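Local coordinates for protein short chain dehydrogenase (Leptospira borgpetersenii serovar Hardjo-bovis, PDB 6UH2) that binds NAD+ and probably catalyses the oxidation of a CH-OH group, or the reverse reduction of a carbonyl, with this cofactor, at residues R46-P52 against R63-A69; V37-L41 against Y59-F64. All coordinates share one frame. Residue numbers count along the deposited sequence, not the author numbering.

Both contacts belong to the first half of the Rossmann fold, and their centres lie 10 Å apart. Interaction 1 pairs strand 46-51 with strand 64-68, which is outermost in the sheet of this chain; interaction 2 sets helix 31-42 against the loop leading into that same strand. Arg63 and Phe64 take part in both. Val47 ties them together: its CG2 lies 3.6 Å from Tyr40 CB and 3.8 Å from Leu41 CD2, its CG1 3.9 Å from Val37 CG2. The cofactor meets interaction 1 directly, where both carboxylate oxygens of Asp51 bind the adenosine ribose, whereas the side chain of Val37 in interaction 2 stays about 10 Å from NAD.

Interaction 1: residues R46-P52 against R63-A69; sequences RVICLDP and RFEWIQA. With NAD (nicotinamide-adenine-dinucleotide), chain D.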
loop_
_atom_site.group_PDB
_atom_site.type_symbol
_atom_site.label_atom_id
_atom_site.label_comp_id
_atom_site.label_asym_id
_atom_site.label_seq_id
_atom_site.Cartn_x
_atom_site.Cartn_y
_atom_site.Cartn_z
ATOM N N ARG B 46 -10.237 3.408 -19.981
ATOM C CA ARG B 46 -11.585 3.936 -20.159
ATOM C C ARG B 46 -12.206 4.065 -18.778
ATOM O O ARG B 46 -11.982 3.214 -17.914
ATOM C CB ARG B 46 -12.431 3.028 -21.053
ATOM C CG ARG B 46 -11.966 2.997 -22.541
ATOM C CD ARG B 46 -12.649 1.864 -23.317
ATOM N NE ARG B 46 -12.032 0.572 -23.008
ATOM C CZ ARG B 46 -12.690 -0.581 -22.940
ATOM N NH1 ARG B 46 -13.997 -0.614 -23.158
ATOM N NH2 ARG B 46 -12.034 -1.699 -22.654
ATOM N N VAL B 47 -12.944 5.151 -18.553
ATOM C CA VAL B 47 -13.456 5.474 -17.225
ATOM C C VAL B 47 -14.941 5.778 -17.318
ATOM O O VAL B 47 -15.366 6.564 -18.173
ATOM C CB VAL B 47 -12.720 6.668 -16.590
ATOM C CG1 VAL B 47 -13.321 6.966 -15.205
ATOM C CG2 VAL B 47 -11.230 6.381 -16.489
ATOM N N ILE B 48 -15.727 5.150 -16.447
ATOM C CA ILE B 48 -17.134 5.482 -16.271
ATOM C C ILE B 48 -17.291 6.066 -14.872
ATOM O O ILE B 48 -16.943 5.420 -13.874
ATOM C CB ILE B 48 -18.045 4.262 -16.473
ATOM C CG1 ILE B 48 -17.930 3.738 -17.906
ATOM C CG2 ILE B 48 -19.495 4.625 -16.151
ATOM C CD1 ILE B 48 -18.642 2.429 -18.156
ATOM N N CYS B 49 -17.806 7.283 -14.797
ATOM C CA CYS B 49 -18.090 7.925 -13.519
ATOM C C CYS B 49 -19.583 7.814 -13.225
ATOM O O CYS B 49 -20.409 8.225 -14.051
ATOM C CB CYS B 49 -17.656 9.391 -13.545
ATOM S SG CYS B 49 -18.327 10.333 -12.150
ATOM N N LEU B 50 -19.931 7.247 -12.063
ATOM C CA LEU B 50 -21.305 7.216 -11.566
ATOM C C LEU B 50 -21.423 8.219 -10.427
ATOM O O LEU B 50 -20.791 8.046 -9.380
ATOM C CB LEU B 50 -21.713 5.829 -11.060
ATOM C CG LEU B 50 -21.725 4.593 -11.947
ATOM C CD1 LEU B 50 -22.382 3.447 -11.192
ATOM C CD2 LEU B 50 -22.458 4.863 -13.239
ATOM N N ASP B 51 -22.258 9.243 -10.616
ATOM C CA ASP B 51 -22.328 10.343 -9.662
ATOM C C ASP B 51 -23.596 11.116 -9.979
ATOM O O ASP B 51 -23.918 11.265 -11.164
ATOM C CB ASP B 51 -21.075 11.227 -9.798
ATOM C CG ASP B 51 -20.828 12.127 -8.584
ATOM O OD1 ASP B 51 -21.750 12.861 -8.166
ATOM O OD2 ASP B 51 -19.687 12.123 -8.071
ATOM N N PRO B 52 -24.373 11.565 -8.986
ATOM C CA PRO B 52 -25.511 12.449 -9.310
ATOM C C PRO B 52 -25.078 13.805 -9.832
ATOM O O PRO B 52 -25.868 14.474 -10.510
ATOM C CB PRO B 52 -26.263 12.574 -7.976
ATOM C CG PRO B 52 -25.262 12.266 -6.950
ATOM C CD PRO B 52 -24.346 11.225 -7.559
ATOM N N ARG B 63 -12.859 8.369 -24.251
ATOM C CA ARG B 63 -12.635 7.270 -23.325
ATOM C C ARG B 63 -13.260 7.531 -21.959
ATOM O O ARG B 63 -13.085 6.716 -21.046
ATOM C CB ARG B 63 -11.136 6.992 -23.206
ATOM C CG ARG B 63 -10.516 6.665 -24.552
ATOM C CD ARG B 63 -9.037 6.348 -24.453
ATOM N NE ARG B 63 -8.796 5.011 -23.921
ATOM C CZ ARG B 63 -8.821 3.903 -24.660
ATOM N NH1 ARG B 63 -9.073 3.972 -25.962
ATOM N NH2 ARG B 63 -8.578 2.721 -24.108
ATOM N N PHE B 64 -14.020 8.624 -21.811
ATOM C CA PHE B 64 -14.693 8.967 -20.566
ATOM C C PHE B 64 -16.202 9.018 -20.769
ATOM O O PHE B 64 -16.681 9.519 -21.782
ATOM C CB PHE B 64 -14.235 10.324 -20.018
ATOM C CG PHE B 64 -15.005 10.759 -18.798
ATOM C CD1 PHE B 64 -14.737 10.195 -17.570
ATOM C CD2 PHE B 64 -16.011 11.708 -18.891
ATOM C CE1 PHE B 64 -15.444 10.573 -16.436
ATOM C CE2 PHE B 64 -16.731 12.096 -17.763
ATOM C CZ PHE B 64 -16.443 11.530 -16.535
ATOM N N GLU B 65 -16.946 8.522 -19.785
ATOM C CA GLU B 65 -18.402 8.586 -19.786
ATOM C C GLU B 65 -18.901 8.892 -18.376
ATOM O O GLU B 65 -18.472 8.248 -17.415
ATOM C CB GLU B 65 -18.998 7.260 -20.283
ATOM C CG GLU B 65 -20.497 7.151 -20.144
ATOM C CD GLU B 65 -21.048 5.883 -20.774
ATOM O OE1 GLU B 65 -20.250 5.060 -21.275
ATOM O OE2 GLU B 65 -22.282 5.713 -20.773
ATOM N N TRP B 66 -19.799 9.869 -18.254
ATOM C CA TRP B 66 -20.484 10.154 -16.996
ATOM C C TRP B 66 -21.897 9.597 -17.060
ATOM O O TRP B 66 -22.631 9.856 -18.021
ATOM C CB TRP B 66 -20.542 11.654 -16.698
ATOM C CG TRP B 66 -21.476 12.012 -15.538
ATOM C CD1 TRP B 66 -21.435 11.520 -14.252
ATOM C CD2 TRP B 66 -22.570 12.932 -15.577
ATOM N NE1 TRP B 66 -22.452 12.074 -13.498
ATOM C CE2 TRP B 66 -23.154 12.951 -14.287
ATOM C CE3 TRP B 66 -23.116 13.746 -16.576
ATOM C CZ2 TRP B 66 -24.252 13.755 -13.977
ATOM C CZ3 TRP B 66 -24.210 14.546 -16.264
ATOM C CH2 TRP B 66 -24.767 14.542 -14.981
ATOM N N ILE B 67 -22.275 8.835 -16.043
ATOM C CA ILE B 67 -23.644 8.363 -15.901
ATOM C C ILE B 67 -24.230 9.014 -14.659
ATOM O O ILE B 67 -23.752 8.787 -13.542
ATOM C CB ILE B 67 -23.711 6.832 -15.820
ATOM C CG1 ILE B 67 -23.111 6.223 -17.095
ATOM C CG2 ILE B 67 -25.147 6.385 -15.607
ATOM C CD1 ILE B 67 -22.931 4.724 -17.027
ATOM N N GLN B 68 -25.257 9.833 -14.849
ATOM C CA GLN B 68 -25.944 10.430 -13.708
ATOM C C GLN B 68 -26.680 9.332 -12.944
ATOM O O GLN B 68 -27.617 8.719 -13.468
ATOM C CB GLN B 68 -26.899 11.511 -14.198
ATOM C CG GLN B 68 -27.696 12.205 -13.099
ATOM C CD GLN B 68 -28.664 13.231 -13.676
ATOM O OE1 GLN B 68 -28.479 13.707 -14.791
ATOM N NE2 GLN B 68 -29.707 13.558 -12.926
ATOM N N ALA B 69 -26.262 9.072 -11.704
ATOM C CA ALA B 69 -26.767 7.911 -10.991
ATOM C C ALA B 69 -26.671 8.124 -9.492
ATOM O O ALA B 69 -25.801 8.846 -8.999
ATOM C CB ALA B 69 -25.998 6.641 -11.363
HETATM P PA NAD D . -16.458 14.836 -2.200
HETATM O O1A NAD D . -17.584 15.329 -1.256
HETATM O O2A NAD D . -15.570 15.850 -2.924
HETATM O O5B NAD D . -17.048 13.791 -3.316
HETATM C C5B NAD D . -17.986 12.774 -3.021
HETATM C C4B NAD D . -18.655 12.507 -4.342
HETATM O O4B NAD D . -19.617 11.426 -4.048
HETATM C C3B NAD D . -19.457 13.705 -4.878
HETATM O O3B NAD D . -19.179 13.915 -6.283
HETATM C C2B NAD D . -20.911 13.240 -4.722
HETATM O O2B NAD D . -21.770 13.796 -5.728
HETATM C C1B NAD D . -20.785 11.699 -4.778
HETATM N N9A NAD D . -22.012 11.148 -4.211
HETATM C C8A NAD D . -22.740 11.601 -3.112
HETATM N N7A NAD D . -23.826 10.898 -2.938
HETATM C C5A NAD D . -23.834 9.960 -3.970
HETATM C C6A NAD D . -24.727 8.959 -4.339
HETATM N N6A NAD D . -25.859 8.712 -3.650
HETATM N N1A NAD D . -24.426 8.206 -5.409
HETATM C C2A NAD D . -23.309 8.437 -6.102
HETATM N N3A NAD D . -22.404 9.381 -5.833
HETATM C C4A NAD D . -22.710 10.118 -4.754
HETATM O O3 NAD D . -15.506 13.799 -1.400
HETATM P PN NAD D . -13.930 13.465 -1.471
HETATM O O1N NAD D . -13.144 14.290 -0.421
HETATM O O2N NAD D . -13.544 13.390 -2.951
HETATM O O5D NAD D . -14.066 11.937 -0.787
HETATM C C5D NAD D . -14.047 10.809 -1.636
HETATM C C4D NAD D . -13.966 9.585 -0.727
HETATM O O4D NAD D . -12.825 9.684 0.216
HETATM C C3D NAD D . -15.191 9.522 0.185
HETATM O O3D NAD D . -15.553 8.161 0.448
HETATM C C2D NAD D . -14.732 10.131 1.544
HETATM O O2D NAD D . -15.441 9.627 2.664
HETATM C C1D NAD D . -13.260 9.630 1.548
HETATM N N1N NAD D . -12.322 10.490 2.353
HETATM C C2N NAD D . -12.191 11.822 2.101
HETATM C C3N NAD D . -11.323 12.562 2.864
HETATM C C7N NAD D . -11.191 14.020 2.583
HETATM O O7N NAD D . -10.567 14.705 3.378
HETATM N N7N NAD D . -11.758 14.517 1.461
HETATM C C4N NAD D . -10.592 11.919 3.878
HETATM C C5N NAD D . -10.749 10.586 4.111
HETATM C C6N NAD D . -11.636 9.862 3.317
#
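Two neighbouring parallel strands of the Rossmann sheet meet here, their axes 4.7 Å apart and 18° from parallel. The backbone ladder alternates: Val47 N donates to Arg63 O (2.9 Å), Glu65 N to Val47 O (3.0 Å), Cys49 N to Glu65 O (2.9 Å) and Ile67 N to Cys49 O (2.8 Å). It slackens at the C-terminal end, where Asp51 N to Ile67 O is weak at 3.3 Å.

Apolar side chains sort onto two faces. Ile48, Leu50 and Ile67 share one, with Ile48 CG2 3.5 Å from Ile67 CD1 and Leu50 CD2 3.5 Å from Ile67 CB; helix 74-86 packs on this side. Val47, Cys49, Phe64 and Trp66 occupy the other, where helix 31-42 covers Val47 and Phe64. There Cys49 CB lies 3.8 Å from Phe64 CE1, and Cys49 SG makes an oblique sulfur-aromatic contact, 5.0 Å from the centroid of the Trp66 five-membered ring.

Trp66 NE1 also donates to Asp51 O (2.9 Å). As in many NAD-dependent Rossmann proteins, an acid ending the second strand holds the adenosine ribose: NAD O2B donates to Asp51 OD1 and NAD O3B to Asp51 OD2, each at 2.6 Å.

Interaction 2: residues V37-L41 against Y59-F64; sequences VESYL and YKSNRF
A methyl group sits on a tyrosine face: Val37 CG1 lies 4.0 Å from the Tyr59 ring centroid, 24° off its normal, in a CH-pi contact. Val37-Leu41 is one helical turn, with Leu41 N hydrogen-bonded to Val37 O (2.9 Å). Tyr59-Arg63 is loop: Lys60 has positive phi (51/48), and a type I beta turn, Ser61-Phe64, is closed by Phe64 N to Ser61 O (3.2 Å); Ser61 OG accepts from Arg63 N (2.9 Å), an ST turn.

The nearest CA pairs are Glu38-Tyr59 (7.7 Å) and Leu41-Arg63 (7.2 Å). Tyr59 (chi1 m, chi2 -75°) presents that face to Val37 (chi1 t), and Phe64 (t, 77°) brings CE1 to 3.5 Å from Val37 CG1. Leu41 (m, t) places CD1 3.9 Å from Tyr59 CG, and CD2 4.0 Å from Phe64 CB and 3.6 Å from Arg63 O. One water bridges Glu38 OE2 (3.2 Å), to which it donates, and Tyr59 OH (2.8 Å). This is the Rossmann loop between second and third strands, folded over the helix after the first.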
loop_
_atom_site.group_PDB
_atom_site.type_symbol
_atom_site.label_atom_id
_atom_site.label_comp_id
_atom_site.label_asym_id
_atom_site.label_seq_id
_atom_site.Cartn_x
_atom_site.Cartn_y
_atom_site.Cartn_z
ATOM N N VAL B 37 -10.217 9.985 -11.820
ATOM C CA VAL B 37 -10.664 9.926 -13.215
ATOM C C VAL B 37 -9.579 10.458 -14.140
ATOM O O VAL B 37 -9.194 9.804 -15.114
ATOM C CB VAL B 37 -11.980 10.702 -13.400
ATOM C CG1 VAL B 37 -12.272 10.893 -14.898
ATOM C CG2 VAL B 37 -13.147 9.978 -12.706
ATOM N N GLU B 38 -9.076 11.661 -13.845
ATOM C CA GLU B 38 -8.036 12.257 -14.669
ATOM C C GLU B 38 -6.815 11.346 -14.775
ATOM O O GLU B 38 -6.250 11.186 -15.862
ATOM C CB GLU B 38 -7.644 13.613 -14.082
ATOM C CG GLU B 38 -6.991 14.570 -15.056
ATOM C CD GLU B 38 -6.695 15.910 -14.415
ATOM O OE1 GLU B 38 -5.556 16.107 -13.940
ATOM O OE2 GLU B 38 -7.615 16.758 -14.365
ATOM N N SER B 39 -6.401 10.733 -13.657
ATOM C CA SER B 39 -5.205 9.890 -13.667
ATOM C C SER B 39 -5.408 8.630 -14.502
ATOM O O SER B 39 -4.537 8.254 -15.298
ATOM C CB SER B 39 -4.816 9.526 -12.236
ATOM O OG SER B 39 -4.424 10.685 -11.534
ATOM N N TYR B 40 -6.551 7.961 -14.339
ATOM C CA TYR B 40 -6.811 6.776 -15.145
ATOM C C TYR B 40 -6.912 7.117 -16.626
ATOM O O TYR B 40 -6.399 6.378 -17.474
ATOM C CB TYR B 40 -8.085 6.081 -14.675
ATOM C CG TYR B 40 -7.858 5.093 -13.557
ATOM C CD1 TYR B 40 -7.143 3.917 -13.774
ATOM C CD2 TYR B 40 -8.367 5.328 -12.287
ATOM C CE1 TYR B 40 -6.942 2.995 -12.740
ATOM C CE2 TYR B 40 -8.167 4.422 -11.259
ATOM C CZ TYR B 40 -7.465 3.260 -11.489
ATOM O OH TYR B 40 -7.283 2.363 -10.458
ATOM N N LEU B 41 -7.552 8.239 -16.965
ATOM C CA LEU B 41 -7.598 8.630 -18.376
ATOM C C LEU B 41 -6.200 8.884 -18.934
ATOM O O LEU B 41 -5.934 8.590 -20.106
ATOM C CB LEU B 41 -8.470 9.873 -18.556
ATOM C CG LEU B 41 -9.968 9.687 -18.335
ATOM C CD1 LEU B 41 -10.649 11.049 -18.323
ATOM C CD2 LEU B 41 -10.569 8.766 -19.405
ATOM N N TYR B 59 -13.410 16.619 -19.701
ATOM C CA TYR B 59 -12.216 15.843 -20.018
ATOM C C TYR B 59 -11.942 15.752 -21.516
ATOM O O TYR B 59 -10.811 15.430 -21.901
ATOM C CB TYR B 59 -12.325 14.446 -19.411
ATOM C CG TYR B 59 -12.398 14.478 -17.907
ATOM C CD1 TYR B 59 -11.264 14.746 -17.150
ATOM C CD2 TYR B 59 -13.595 14.246 -17.242
ATOM C CE1 TYR B 59 -11.315 14.786 -15.771
ATOM C CE2 TYR B 59 -13.660 14.278 -15.851
ATOM C CZ TYR B 59 -12.516 14.550 -15.123
ATOM O OH TYR B 59 -12.570 14.588 -13.744
ATOM N N LYS B 60 -12.936 16.036 -22.362
ATOM C CA LYS B 60 -12.768 16.038 -23.820
ATOM C C LYS B 60 -12.128 14.734 -24.300
ATOM O O LYS B 60 -11.162 14.722 -25.066
ATOM C CB LYS B 60 -11.953 17.256 -24.269
ATOM N N SER B 61 -12.671 13.618 -23.823
ATOM C CA SER B 61 -12.136 12.305 -24.148
ATOM C C SER B 61 -13.278 11.367 -24.483
ATOM O O SER B 61 -14.224 11.238 -23.697
ATOM C CB SER B 61 -11.327 11.726 -22.984
ATOM O OG SER B 61 -11.074 10.352 -23.201
ATOM N N ASN B 62 -13.182 10.691 -25.627
ATOM C CA ASN B 62 -14.145 9.635 -25.914
ATOM C C ASN B 62 -13.851 8.355 -25.137
ATOM O O ASN B 62 -14.542 7.354 -25.329
ATOM C CB ASN B 62 -14.218 9.345 -27.422
ATOM C CG ASN B 62 -12.907 8.834 -28.005
ATOM O OD1 ASN B 62 -11.953 8.528 -27.286
ATOM N ND2 ASN B 62 -12.865 8.730 -29.336
ATOM N N ARG B 63 -12.859 8.369 -24.251
ATOM C CA ARG B 63 -12.635 7.270 -23.325
ATOM C C ARG B 63 -13.260 7.531 -21.959
ATOM O O ARG B 63 -13.085 6.716 -21.046
ATOM C CB ARG B 63 -11.136 6.992 -23.206
ATOM C CG ARG B 63 -10.516 6.665 -24.552
ATOM C CD ARG B 63 -9.037 6.348 -24.453
ATOM N NE ARG B 63 -8.796 5.011 -23.921
ATOM C CZ ARG B 63 -8.821 3.903 -24.660
ATOM N NH1 ARG B 63 -9.073 3.972 -25.962
ATOM N NH2 ARG B 63 -8.578 2.721 -24.108
ATOM N N PHE B 64 -14.020 8.624 -21.811
ATOM C CA PHE B 64 -14.693 8.967 -20.566
ATOM C C PHE B 64 -16.202 9.018 -20.769
ATOM O O PHE B 64 -16.681 9.519 -21.782
ATOM C CB PHE B 64 -14.235 10.324 -20.018
ATOM C CG PHE B 64 -15.005 10.759 -18.798
ATOM C CD1 PHE B 64 -14.737 10.195 -17.570
ATOM C CD2 PHE B 64 -16.011 11.708 -18.891
ATOM C CE1 PHE B 64 -15.444 10.573 -16.436
ATOM C CE2 PHE B 64 -16.731 12.096 -17.763
ATOM C CZ PHE B 64 -16.443 11.530 -16.535
HETATM O O HOH W 1 -10.483 16.332 -12.972
#